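Local coordinates for type IV pilus assembly protein PilF (Thermus thermophilus HB8, PDB 5OIU), which is an AAA+ motor ATPase that binds ATP and powers the assembly of type IV pili, at residues C[10-15]-C[62-67]; C[14-19]-C[92-97]; C[215-220]-C[227-232]; C[231-236]-C[266-271]. One frame throughout, in Å; residues are numbered along the deposited sequence.

Overall arrangement
From the N terminus, helix 6-22 opens two loops almost together. Contact 1 closes the first on helix 57-67, tying helix to helix; contact 2 closes the second further on, on strand 90-101, tying helix 6-22 to the antiparallel sheet of the N-terminal part. The two loops interleave rather than nest, and they meet where M67 CE lies 3.6 Å from I16 CD1. Well after both have closed, contact 3 joins strand 214-217 to helix 223-235 over a short connection. Contact 4 shares that helix and closes at the junction of helix 262-268 and strand 269-281; contacts 3 and 4 reach the same mixed sheet, that of the P-loop ATPase core. The centres of contacts 1 and 4 are about 43 Å apart.

Contact 1. Residues C[10-15]-C[62-67]; sequences KFVKQV and SVVKIM
V12 carries the whole of the helix 10-15 side of this contact, pushing its two methyl groups among V63, V64 and M67. Its CG2 rests 3.8 Å from V63 CG1 and 3.7 Å from V64 CG2, while its CG1 meets M67 SD at 3.7 Å. The same V64 CG2 lies 3.9 Å from V12 CG1, so this one methyl touches both branches. Placing CG1 anti to the backbone N (chi1 178°) turns CG2 to V63 and V64 and CG1 to the M67 sulfur as well as V64. M67 approaches V12 tip to tip, its chain bending at the last torsion (chi3 76°), whereas V12 and V63 lie alongside each other, running in opposing senses. With an alanine here both methyls are gone, which is likely to open a gap beside V63 and V64 and leave the M67 thioether less firmly held. The short helix axes come within 10.0 Å and are inclined at 69°, bringing the V12 and V64 CA atoms to 7.2 Å. Further out, M67 also packs on V83 and Y85 of strand 79-87, and F11 and V15 reach strands 36-42 and 45-52. K65 is fixed by a salt bridge to E105 and a hydrogen bond to the carbonyl of N71. Two helices packed together against an antiparallel sheet in this way are consistent with the PAS-like N-terminal domain of secretion ATPases.

Contact 2. Residues C[14-19]-C[92-97]; sequences QVIREA and VDLRLS
I16 and V92 mark the closest passage of the two backbones, helix 14-19 and strand 92-97, with their CA atoms 8.8 Å apart. No hydrogen bond crosses between helix and strand; the spacing is filled by side chains. I16 sends both of its branches across. Its CG2 lies 4.2 Å from V92 CG1 and 4.1 Å from L94 CD1, and its CD1 is 4.0 Å from the same L94 methyl. In this side chain CG1 lies beside the backbone N (chi1 -51°), which leaves CG2 anti to that N, and CD1 stretches away from CA (chi2 -163°), so that both methyls converge on L94 CD1. I16 and L94 cross obliquely, meeting through branches with none of the contacts tight. Y85 of strand 79-87 also packs on I16, and L94 lies between V83 and Y85 on that strand and M109 and L111 of strand 104-111. The alternation of the strand sends D93, R95 and S97 to the far face. There D93 forms salt bridges with R82, a residue of the ATP pocket, and with R86; R95 packs on R209 of the second subunit, while S97 OG is hydrogen-bonded to Q210 of the same neighbour. The side chain of V92 is about 10 Å from a bound ATP. This is helix-on-sheet packing: helix 6-22 lies across the apolar face of the antiparallel sheet, while the polar face of the same strand meets the next subunit.

Contact 3. Residues C[215-220]-C[227-232]; sequences IMVGEI and KIATEA
I215 starts the contact by extending its CD1 to 4.3 Å from A232 CB on the helix, across backbones whose CA atoms here are 8.5 Å apart. The next side chain, M216, turns to the opposite face of the sheet and packs on T159, F160 and L163 of helix 155-166. V217 faces the helix again: its CA and that of A229 are 7.7 Å apart, and its CG2 grazes A229 CB at 4.5 Å. The chain then turns through G218 and E219, where E219 is salt-bridged to R221, and comes back at I220. Here CD1 reaches 4.1 Å from A229 CB, carried out by an extended second torsion (chi2 -167°), so A229 receives two branched side chains. L204 of helix 200-206 and A241 and L243 of strand 238-243 pack around the same isoleucines and valine. The pair belongs to a beta-alpha-beta unit that runs on to strand 238-243, and strand 214-217 with G218 and E219 is consistent with the Walker B motif of a P-loop ATPase. Buried branched methyls meet alanine CB atoms in ordinary van der Waals packing, with no hydrogen bond between the segments, so the joint depends on burial of apolar surface and not on directional bonds.

Contact 4. Residues C[231-236]-C[266-271]; sequences EAALTG and SAALIG
A233 and L234 meet A267 and A268 without any ring, amide or carboxylate taking part, so methyl groups rather than faces and edges define the contact. L234 is the larger piece. Its CD2 presses to 3.4 Å from A267 CB, a tight approach, and lies 3.8 Å from A268 CB, which is also 4.0 Å from L234 CG. Although the side chain leaves its backbone at a slant, CG sits anti to the carbonyl carbon (chi1 -78°) and the CD2 branch reaches the alanines. On the neighbouring helical position, A233 CB faces A268 CB at 3.8 Å. A268 being so small, its CA comes to 5.4 Å from that of L234. G236 is the first residue to leave helical angles; its positive phi (126°) and two bonds back into the last turn make a Schellman motif, and a CB there would jam against the carbonyl O of T235. I144 of strand 143-148 packs on both A233 and A268. R254 of the third subunit packs on A267, bringing this contact to a subunit interface. A leucine and an alanine packed on two alanines seat the end of helix 223-235 against helix 262-268, where the latter passes into strand 269-281 of the P-loop ATPase sheet.

Contact 1. Residues C[10-15]-C[62-67]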
loop_
_atom_site.group_PDB
_atom_site.type_symbol
_atom_site.label_atom_id
_atom_site.label_comp_id
_atom_site.label_asym_id
_atom_site.label_seq_id
_atom_site.Cartn_x
_atom_site.Cartn_y
_atom_site.Cartn_z
ATOM N N LYS C 10 19.790 33.672 -34.900
ATOM C CA LYS C 10 20.343 35.016 -34.852
ATOM C C LYS C 10 19.380 35.973 -34.172
ATOM O O LYS C 10 19.808 36.932 -33.512
ATOM C CB LYS C 10 20.673 35.477 -36.275
ATOM C CG LYS C 10 21.041 36.942 -36.410
ATOM C CD LYS C 10 21.491 37.282 -37.824
ATOM C CE LYS C 10 21.857 38.753 -37.943
ATOM N NZ LYS C 10 20.708 39.573 -38.384
ATOM N N PHE C 11 18.078 35.718 -34.304
ATOM C CA PHE C 11 17.096 36.562 -33.638
ATOM C C PHE C 11 17.152 36.372 -32.125
ATOM O O PHE C 11 17.229 37.349 -31.368
ATOM C CB PHE C 11 15.699 36.260 -34.167
ATOM C CG PHE C 11 14.634 37.041 -33.479
ATOM C CD1 PHE C 11 14.377 38.349 -33.858
ATOM C CD2 PHE C 11 13.917 36.488 -32.420
ATOM C CE1 PHE C 11 13.408 39.094 -33.216
ATOM C CE2 PHE C 11 12.963 37.219 -31.770
ATOM C CZ PHE C 11 12.703 38.530 -32.171
ATOM N N VAL C 12 17.096 35.121 -31.666
ATOM C CA VAL C 12 17.140 34.874 -30.231
ATOM C C VAL C 12 18.360 35.561 -29.636
ATOM O O VAL C 12 18.254 36.338 -28.679
ATOM C CB VAL C 12 17.125 33.360 -29.933
ATOM C CG1 VAL C 12 17.225 33.093 -28.439
ATOM C CG2 VAL C 12 15.862 32.737 -30.463
ATOM N N LYS C 13 19.530 35.344 -30.245
ATOM C CA LYS C 13 20.759 35.916 -29.706
ATOM C C LYS C 13 20.704 37.436 -29.683
ATOM O O LYS C 13 21.345 38.064 -28.837
ATOM C CB LYS C 13 21.965 35.421 -30.502
ATOM C CG LYS C 13 22.382 33.988 -30.131
ATOM C CD LYS C 13 23.651 33.521 -30.849
ATOM C CE LYS C 13 23.997 32.069 -30.477
ATOM N NZ LYS C 13 25.161 31.517 -31.249
ATOM N N GLN C 14 19.918 38.043 -30.566
ATOM C CA GLN C 14 19.808 39.497 -30.566
ATOM C C GLN C 14 18.898 39.995 -29.452
ATOM O O GLN C 14 19.217 40.989 -28.789
ATOM C CB GLN C 14 19.298 39.992 -31.922
ATOM C CG GLN C 14 19.418 41.504 -32.146
ATOM C CD GLN C 14 19.087 41.919 -33.586
ATOM O OE1 GLN C 14 18.381 41.207 -34.308
ATOM N NE2 GLN C 14 19.599 43.077 -34.003
ATOM N N VAL C 15 17.758 39.338 -29.235
ATOM C CA VAL C 15 16.857 39.848 -28.209
ATOM C C VAL C 15 17.477 39.622 -26.844
ATOM O O VAL C 15 17.345 40.465 -25.945
ATOM C CB VAL C 15 15.432 39.237 -28.336
ATOM C CG1 VAL C 15 15.369 37.803 -27.916
ATOM C CG2 VAL C 15 14.427 40.036 -27.518
ATOM N N SER C 62 12.005 26.753 -31.393
ATOM C CA SER C 62 12.922 25.619 -31.413
ATOM C C SER C 62 14.287 26.016 -30.869
ATOM O O SER C 62 14.870 25.300 -30.047
ATOM C CB SER C 62 13.037 25.062 -32.828
ATOM O OG SER C 62 13.353 23.680 -32.793
ATOM N N VAL C 63 14.812 27.162 -31.314
ATOM C CA VAL C 63 16.102 27.638 -30.813
ATOM C C VAL C 63 16.046 27.813 -29.306
ATOM O O VAL C 63 16.951 27.403 -28.568
ATOM C CB VAL C 63 16.497 28.955 -31.501
ATOM C CG1 VAL C 63 17.787 29.465 -30.929
ATOM C CG2 VAL C 63 16.620 28.749 -32.995
ATOM N N VAL C 64 14.966 28.422 -28.834
ATOM C CA VAL C 64 14.809 28.699 -27.417
ATOM C C VAL C 64 14.647 27.401 -26.625
ATOM O O VAL C 64 15.192 27.254 -25.522
ATOM C CB VAL C 64 13.621 29.659 -27.252
ATOM C CG1 VAL C 64 13.198 29.737 -25.847
ATOM C CG2 VAL C 64 14.014 31.019 -27.764
ATOM N N LYS C 65 13.924 26.425 -27.192
ATOM C CA LYS C 65 13.737 25.143 -26.517
ATOM C C LYS C 65 15.048 24.385 -26.414
ATOM O O LYS C 65 15.378 23.849 -25.349
ATOM C CB LYS C 65 12.695 24.290 -27.241
ATOM C CG LYS C 65 11.308 24.401 -26.675
ATOM C CD LYS C 65 10.386 23.420 -27.329
ATOM C CE LYS C 65 8.942 23.771 -27.068
ATOM N NZ LYS C 65 8.072 22.616 -27.410
ATOM N N ILE C 66 15.808 24.320 -27.514
ATOM C CA ILE C 66 17.085 23.616 -27.480
ATOM C C ILE C 66 18.027 24.280 -26.488
ATOM O O ILE C 66 18.768 23.601 -25.770
ATOM C CB ILE C 66 17.706 23.541 -28.885
ATOM C CG1 ILE C 66 17.044 22.438 -29.691
ATOM C CG2 ILE C 66 19.188 23.230 -28.795
ATOM C CD1 ILE C 66 17.176 22.651 -31.159
ATOM N N MET C 67 18.003 25.616 -26.426
ATOM C CA MET C 67 18.836 26.332 -25.464
ATOM C C MET C 67 18.514 25.934 -24.033
ATOM O O MET C 67 19.408 25.906 -23.177
ATOM C CB MET C 67 18.659 27.841 -25.627
ATOM C CG MET C 67 19.565 28.483 -26.665
ATOM S SD MET C 67 19.048 30.161 -27.085
ATOM C CE MET C 67 19.623 31.028 -25.646
#

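Contact 2. Residues C[14-19]-C[92-97]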
loop_
_atom_site.group_PDB
_atom_site.type_symbol
_atom_site.label_atom_id
_atom_site.label_comp_id
_atom_site.label_asym_id
_atom_site.label_seq_id
_atom_site.Cartn_x
_atom_site.Cartn_y
_atom_site.Cartn_z
ATOM N N GLN C 14 19.918 38.043 -30.566
ATOM C CA GLN C 14 19.808 39.497 -30.566
ATOM C C GLN C 14 18.898 39.995 -29.452
ATOM O O GLN C 14 19.217 40.989 -28.789
ATOM C CB GLN C 14 19.298 39.992 -31.922
ATOM C CG GLN C 14 19.418 41.504 -32.146
ATOM C CD GLN C 14 19.087 41.919 -33.586
ATOM O OE1 GLN C 14 18.381 41.207 -34.308
ATOM N NE2 GLN C 14 19.599 43.077 -34.003
ATOM N N VAL C 15 17.758 39.338 -29.235
ATOM C CA VAL C 15 16.857 39.848 -28.209
ATOM C C VAL C 15 17.477 39.622 -26.844
ATOM O O VAL C 15 17.345 40.465 -25.945
ATOM C CB VAL C 15 15.432 39.237 -28.336
ATOM C CG1 VAL C 15 15.369 37.803 -27.916
ATOM C CG2 VAL C 15 14.427 40.036 -27.518
ATOM N N ILE C 16 18.230 38.535 -26.684
ATOM C CA ILE C 16 18.935 38.322 -25.427
ATOM C C ILE C 16 20.044 39.360 -25.257
ATOM O O ILE C 16 20.172 39.970 -24.186
ATOM C CB ILE C 16 19.455 36.873 -25.330
ATOM C CG1 ILE C 16 18.315 35.890 -25.627
ATOM C CG2 ILE C 16 20.085 36.604 -23.934
ATOM C CD1 ILE C 16 18.563 34.449 -25.190
ATOM N N ARG C 17 20.802 39.609 -26.293
ATOM C CA ARG C 17 21.784 40.653 -26.210
ATOM C C ARG C 17 21.121 41.946 -25.819
ATOM O O ARG C 17 21.566 42.593 -24.936
ATOM C CB ARG C 17 22.575 40.800 -27.496
ATOM C CG ARG C 17 23.690 41.817 -27.396
ATOM C CD ARG C 17 24.589 41.854 -28.599
ATOM N NE ARG C 17 23.856 42.240 -29.799
ATOM C CZ ARG C 17 23.543 41.442 -30.822
ATOM N NH1 ARG C 17 23.884 40.166 -30.842
ATOM N NH2 ARG C 17 22.872 41.941 -31.837
ATOM N N GLU C 18 20.039 42.304 -26.474
ATOM C CA GLU C 18 19.381 43.578 -26.200
ATOM C C GLU C 18 18.785 43.628 -24.791
ATOM O O GLU C 18 18.957 44.624 -24.073
ATOM C CB GLU C 18 18.298 43.855 -27.244
ATOM C CG GLU C 18 18.784 44.613 -28.471
ATOM C CD GLU C 18 19.335 45.984 -28.152
ATOM O OE1 GLU C 18 19.091 46.485 -27.023
ATOM O OE2 GLU C 18 20.005 46.572 -29.044
ATOM N N ALA C 19 18.058 42.577 -24.385
ATOM C CA ALA C 19 17.543 42.509 -23.015
ATOM C C ALA C 19 18.656 42.714 -21.990
ATOM O O ALA C 19 18.519 43.522 -21.060
ATOM C CB ALA C 19 16.838 41.169 -22.771
ATOM N N VAL C 92 24.520 35.683 -19.029
ATOM C CA VAL C 92 23.306 35.759 -18.227
ATOM C C VAL C 92 22.630 34.398 -18.203
ATOM O O VAL C 92 22.619 33.677 -19.202
ATOM C CB VAL C 92 22.363 36.859 -18.768
ATOM C CG1 VAL C 92 22.213 36.739 -20.289
ATOM C CG2 VAL C 92 21.014 36.803 -18.083
ATOM N N ASP C 93 22.064 34.058 -17.043
ATOM C CA ASP C 93 21.215 32.885 -16.866
ATOM C C ASP C 93 19.750 33.269 -17.013
ATOM O O ASP C 93 19.265 34.182 -16.331
ATOM C CB ASP C 93 21.424 32.262 -15.492
ATOM C CG ASP C 93 22.374 31.094 -15.525
ATOM O OD1 ASP C 93 23.062 30.901 -16.571
ATOM O OD2 ASP C 93 22.428 30.376 -14.495
ATOM N N LEU C 94 19.044 32.548 -17.869
ATOM C CA LEU C 94 17.644 32.808 -18.159
ATOM C C LEU C 94 16.780 31.662 -17.659
ATOM O O LEU C 94 17.047 30.498 -17.966
ATOM C CB LEU C 94 17.442 33.000 -19.663
ATOM C CG LEU C 94 18.326 34.076 -20.280
ATOM C CD1 LEU C 94 19.204 33.519 -21.376
ATOM C CD2 LEU C 94 17.425 35.165 -20.813
ATOM N N ARG C 95 15.758 31.996 -16.876
ATOM C CA ARG C 95 14.648 31.087 -16.586
ATOM C C ARG C 95 13.746 31.025 -17.818
ATOM O O ARG C 95 13.130 32.025 -18.192
ATOM C CB ARG C 95 13.887 31.591 -15.360
ATOM C CG ARG C 95 12.990 30.586 -14.643
ATOM C CD ARG C 95 11.548 30.584 -15.178
ATOM N NE ARG C 95 10.911 31.911 -15.268
ATOM C CZ ARG C 95 10.502 32.629 -14.221
ATOM N NH1 ARG C 95 10.677 32.163 -12.994
ATOM N NH2 ARG C 95 9.932 33.820 -14.404
ATOM N N LEU C 96 13.675 29.874 -18.469
ATOM C CA LEU C 96 12.859 29.729 -19.664
ATOM C C LEU C 96 11.554 29.002 -19.343
ATOM O O LEU C 96 11.537 28.055 -18.552
ATOM C CB LEU C 96 13.628 28.975 -20.751
ATOM C CG LEU C 96 12.772 28.546 -21.954
ATOM C CD1 LEU C 96 12.109 29.731 -22.625
ATOM C CD2 LEU C 96 13.584 27.765 -22.956
ATOM N N SER C 97 10.456 29.460 -19.950
ATOM C CA SER C 97 9.146 28.849 -19.768
ATOM C C SER C 97 8.392 28.890 -21.084
ATOM O O SER C 97 8.280 29.958 -21.688
ATOM C CB SER C 97 8.349 29.572 -18.683
ATOM O OG SER C 97 6.956 29.484 -18.919
#

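Contact 3. Residues C[215-220]-C[227-232]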
loop_
_atom_site.group_PDB
_atom_site.type_symbol
_atom_site.label_atom_id
_atom_site.label_comp_id
_atom_site.label_asym_id
_atom_site.label_seq_id
_atom_site.Cartn_x
_atom_site.Cartn_y
_atom_site.Cartn_z
ATOM N N ILE C 215 31.171 13.443 -1.251
ATOM C CA ILE C 215 30.585 13.302 -2.570
ATOM C C ILE C 215 29.414 14.262 -2.673
ATOM O O ILE C 215 28.581 14.340 -1.760
ATOM C CB ILE C 215 30.132 11.858 -2.835
ATOM C CG1 ILE C 215 31.363 10.961 -2.992
ATOM C CG2 ILE C 215 29.260 11.811 -4.075
ATOM C CD1 ILE C 215 31.084 9.489 -2.877
ATOM N N MET C 216 29.338 14.982 -3.785
ATOM C CA MET C 216 28.211 15.862 -4.057
ATOM C C MET C 216 27.497 15.377 -5.309
ATOM O O MET C 216 28.088 15.346 -6.393
ATOM C CB MET C 216 28.660 17.310 -4.232
ATOM C CG MET C 216 27.526 18.317 -3.986
ATOM S SD MET C 216 26.367 18.526 -5.367
ATOM C CE MET C 216 27.201 19.805 -6.312
ATOM N N VAL C 217 26.231 15.013 -5.158
ATOM C CA VAL C 217 25.396 14.599 -6.275
ATOM C C VAL C 217 24.493 15.783 -6.626
ATOM O O VAL C 217 23.651 16.195 -5.819
ATOM C CB VAL C 217 24.597 13.343 -5.920
ATOM C CG1 VAL C 217 23.690 12.962 -7.061
ATOM C CG2 VAL C 217 25.540 12.202 -5.594
ATOM N N GLY C 218 24.676 16.352 -7.826
ATOM C CA GLY C 218 23.977 17.583 -8.169
ATOM C C GLY C 218 22.472 17.421 -8.222
ATOM O O GLY C 218 21.725 18.368 -7.932
ATOM N N GLU C 219 22.009 16.224 -8.584
ATOM C CA GLU C 219 20.584 15.934 -8.660
ATOM C C GLU C 219 20.387 14.432 -8.532
ATOM O O GLU C 219 20.968 13.660 -9.305
ATOM C CB GLU C 219 19.997 16.448 -9.977
ATOM C CG GLU C 219 18.676 17.147 -9.834
ATOM C CD GLU C 219 17.820 17.060 -11.091
ATOM O OE1 GLU C 219 18.359 17.292 -12.204
ATOM O OE2 GLU C 219 16.606 16.753 -10.959
ATOM N N ILE C 220 19.586 14.028 -7.548
ATOM C CA ILE C 220 19.099 12.662 -7.431
ATOM C C ILE C 220 17.782 12.611 -8.194
ATOM O O ILE C 220 16.738 13.003 -7.674
ATOM C CB ILE C 220 18.903 12.239 -5.974
ATOM C CG1 ILE C 220 20.220 12.316 -5.194
ATOM C CG2 ILE C 220 18.301 10.817 -5.919
ATOM C CD1 ILE C 220 20.173 11.627 -3.835
ATOM N N LYS C 227 20.040 4.923 -5.119
ATOM C CA LYS C 227 20.529 3.766 -4.386
ATOM C C LYS C 227 22.040 3.844 -4.198
ATOM O O LYS C 227 22.539 3.608 -3.092
ATOM C CB LYS C 227 20.099 2.469 -5.083
ATOM C CG LYS C 227 18.959 1.704 -4.359
ATOM C CD LYS C 227 19.463 0.954 -3.073
ATOM C CE LYS C 227 18.320 0.443 -2.143
ATOM N NZ LYS C 227 18.650 0.557 -0.691
ATOM N N ILE C 228 22.784 4.234 -5.238
ATOM C CA ILE C 228 24.237 4.379 -5.083
ATOM C C ILE C 228 24.573 5.496 -4.097
ATOM O O ILE C 228 25.481 5.363 -3.271
ATOM C CB ILE C 228 24.916 4.610 -6.444
ATOM C CG1 ILE C 228 24.728 3.393 -7.345
ATOM C CG2 ILE C 228 26.380 4.904 -6.261
ATOM C CD1 ILE C 228 25.033 3.665 -8.767
ATOM N N ALA C 229 23.838 6.605 -4.146
ATOM C CA ALA C 229 24.119 7.682 -3.205
ATOM C C ALA C 229 23.852 7.240 -1.771
ATOM O O ALA C 229 24.635 7.558 -0.871
ATOM C CB ALA C 229 23.302 8.924 -3.561
ATOM N N THR C 230 22.766 6.490 -1.535
ATOM C CA THR C 230 22.512 5.990 -0.185
ATOM C C THR C 230 23.577 4.982 0.231
ATOM O O THR C 230 24.033 4.990 1.378
ATOM C CB THR C 230 21.123 5.354 -0.089
ATOM O OG1 THR C 230 20.138 6.263 -0.574
ATOM C CG2 THR C 230 20.788 5.012 1.354
ATOM N N GLU C 231 23.983 4.114 -0.695
ATOM C CA GLU C 231 25.006 3.117 -0.396
ATOM C C GLU C 231 26.322 3.784 -0.014
ATOM O O GLU C 231 26.973 3.376 0.957
ATOM C CB GLU C 231 25.185 2.188 -1.606
ATOM C CG GLU C 231 26.479 1.366 -1.654
ATOM C CD GLU C 231 26.613 0.548 -2.952
ATOM O OE1 GLU C 231 25.705 0.637 -3.811
ATOM O OE2 GLU C 231 27.625 -0.186 -3.107
ATOM N N ALA C 232 26.715 4.832 -0.747
ATOM C CA ALA C 232 27.972 5.506 -0.434
ATOM C C ALA C 232 27.905 6.209 0.917
ATOM O O ALA C 232 28.912 6.277 1.625
ATOM C CB ALA C 232 28.338 6.494 -1.539
#

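Contact 4. Residues C[231-236]-C[266-271]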
loop_
_atom_site.group_PDB
_atom_site.type_symbol
_atom_site.label_atom_id
_atom_site.label_comp_id
_atom_site.label_asym_id
_atom_site.label_seq_id
_atom_site.Cartn_x
_atom_site.Cartn_y
_atom_site.Cartn_z
ATOM N N GLU C 231 23.983 4.114 -0.695
ATOM C CA GLU C 231 25.006 3.117 -0.396
ATOM C C GLU C 231 26.322 3.784 -0.014
ATOM O O GLU C 231 26.973 3.376 0.957
ATOM C CB GLU C 231 25.185 2.188 -1.606
ATOM C CG GLU C 231 26.479 1.366 -1.654
ATOM C CD GLU C 231 26.613 0.548 -2.952
ATOM O OE1 GLU C 231 25.705 0.637 -3.811
ATOM O OE2 GLU C 231 27.625 -0.186 -3.107
ATOM N N ALA C 232 26.715 4.832 -0.747
ATOM C CA ALA C 232 27.972 5.506 -0.434
ATOM C C ALA C 232 27.905 6.209 0.917
ATOM O O ALA C 232 28.912 6.277 1.625
ATOM C CB ALA C 232 28.338 6.494 -1.539
ATOM N N ALA C 233 26.739 6.722 1.309
ATOM C CA ALA C 233 26.616 7.205 2.678
ATOM C C ALA C 233 26.746 6.063 3.686
ATOM O O ALA C 233 27.359 6.234 4.745
ATOM C CB ALA C 233 25.298 7.939 2.865
ATOM N N LEU C 234 26.191 4.886 3.363
ATOM C CA LEU C 234 26.218 3.758 4.293
ATOM C C LEU C 234 27.640 3.273 4.558
ATOM O O LEU C 234 28.025 3.044 5.710
ATOM C CB LEU C 234 25.374 2.612 3.750
ATOM C CG LEU C 234 23.883 2.843 3.949
ATOM C CD1 LEU C 234 23.079 1.738 3.299
ATOM C CD2 LEU C 234 23.591 2.954 5.432
ATOM N N THR C 235 28.428 3.092 3.503
ATOM C CA THR C 235 29.775 2.566 3.666
ATOM C C THR C 235 30.721 3.546 4.356
ATOM O O THR C 235 31.818 3.135 4.757
ATOM C CB THR C 235 30.343 2.149 2.311
ATOM O OG1 THR C 235 30.509 3.306 1.489
ATOM C CG2 THR C 235 29.383 1.212 1.618
ATOM N N GLY C 236 30.341 4.817 4.508
ATOM C CA GLY C 236 31.133 5.700 5.339
ATOM C C GLY C 236 31.597 6.991 4.696
ATOM O O GLY C 236 32.514 7.632 5.207
ATOM N N SER C 266 16.943 4.809 6.699
ATOM C CA SER C 266 17.059 5.098 8.125
ATOM C C SER C 266 18.518 5.148 8.567
ATOM O O SER C 266 18.901 5.984 9.393
ATOM C CB SER C 266 16.287 4.050 8.934
ATOM O OG SER C 266 16.198 4.451 10.292
ATOM N N ALA C 267 19.348 4.271 8.011
ATOM C CA ALA C 267 20.732 4.158 8.441
ATOM C C ALA C 267 21.633 5.284 7.931
ATOM O O ALA C 267 22.684 5.525 8.528
ATOM C CB ALA C 267 21.293 2.802 7.996
ATOM N N ALA C 268 21.257 5.976 6.853
ATOM C CA ALA C 268 22.170 6.854 6.117
ATOM C C ALA C 268 21.789 8.323 6.168
ATOM O O ALA C 268 22.676 9.189 6.198
ATOM C CB ALA C 268 22.254 6.422 4.646
ATOM N N LEU C 269 20.490 8.620 6.161
ATOM C CA LEU C 269 20.033 9.997 6.097
ATOM C C LEU C 269 20.368 10.705 7.395
ATOM O O LEU C 269 19.973 10.252 8.469
ATOM C CB LEU C 269 18.536 10.036 5.832
ATOM C CG LEU C 269 17.955 11.440 5.701
ATOM C CD1 LEU C 269 18.470 12.069 4.452
ATOM C CD2 LEU C 269 16.444 11.376 5.668
ATOM N N ILE C 270 21.106 11.810 7.311
ATOM C CA ILE C 270 21.409 12.560 8.516
ATOM C C ILE C 270 20.529 13.786 8.649
ATOM O O ILE C 270 20.354 14.285 9.770
ATOM C CB ILE C 270 22.897 12.955 8.590
ATOM C CG1 ILE C 270 23.354 13.572 7.285
ATOM C CG2 ILE C 270 23.751 11.747 8.862
ATOM C CD1 ILE C 270 24.820 13.904 7.292
ATOM N N GLY C 271 19.963 14.278 7.557
ATOM C CA GLY C 271 19.079 15.424 7.639
ATOM C C GLY C 271 18.573 15.820 6.270
ATOM O O GLY C 271 19.118 15.405 5.235
#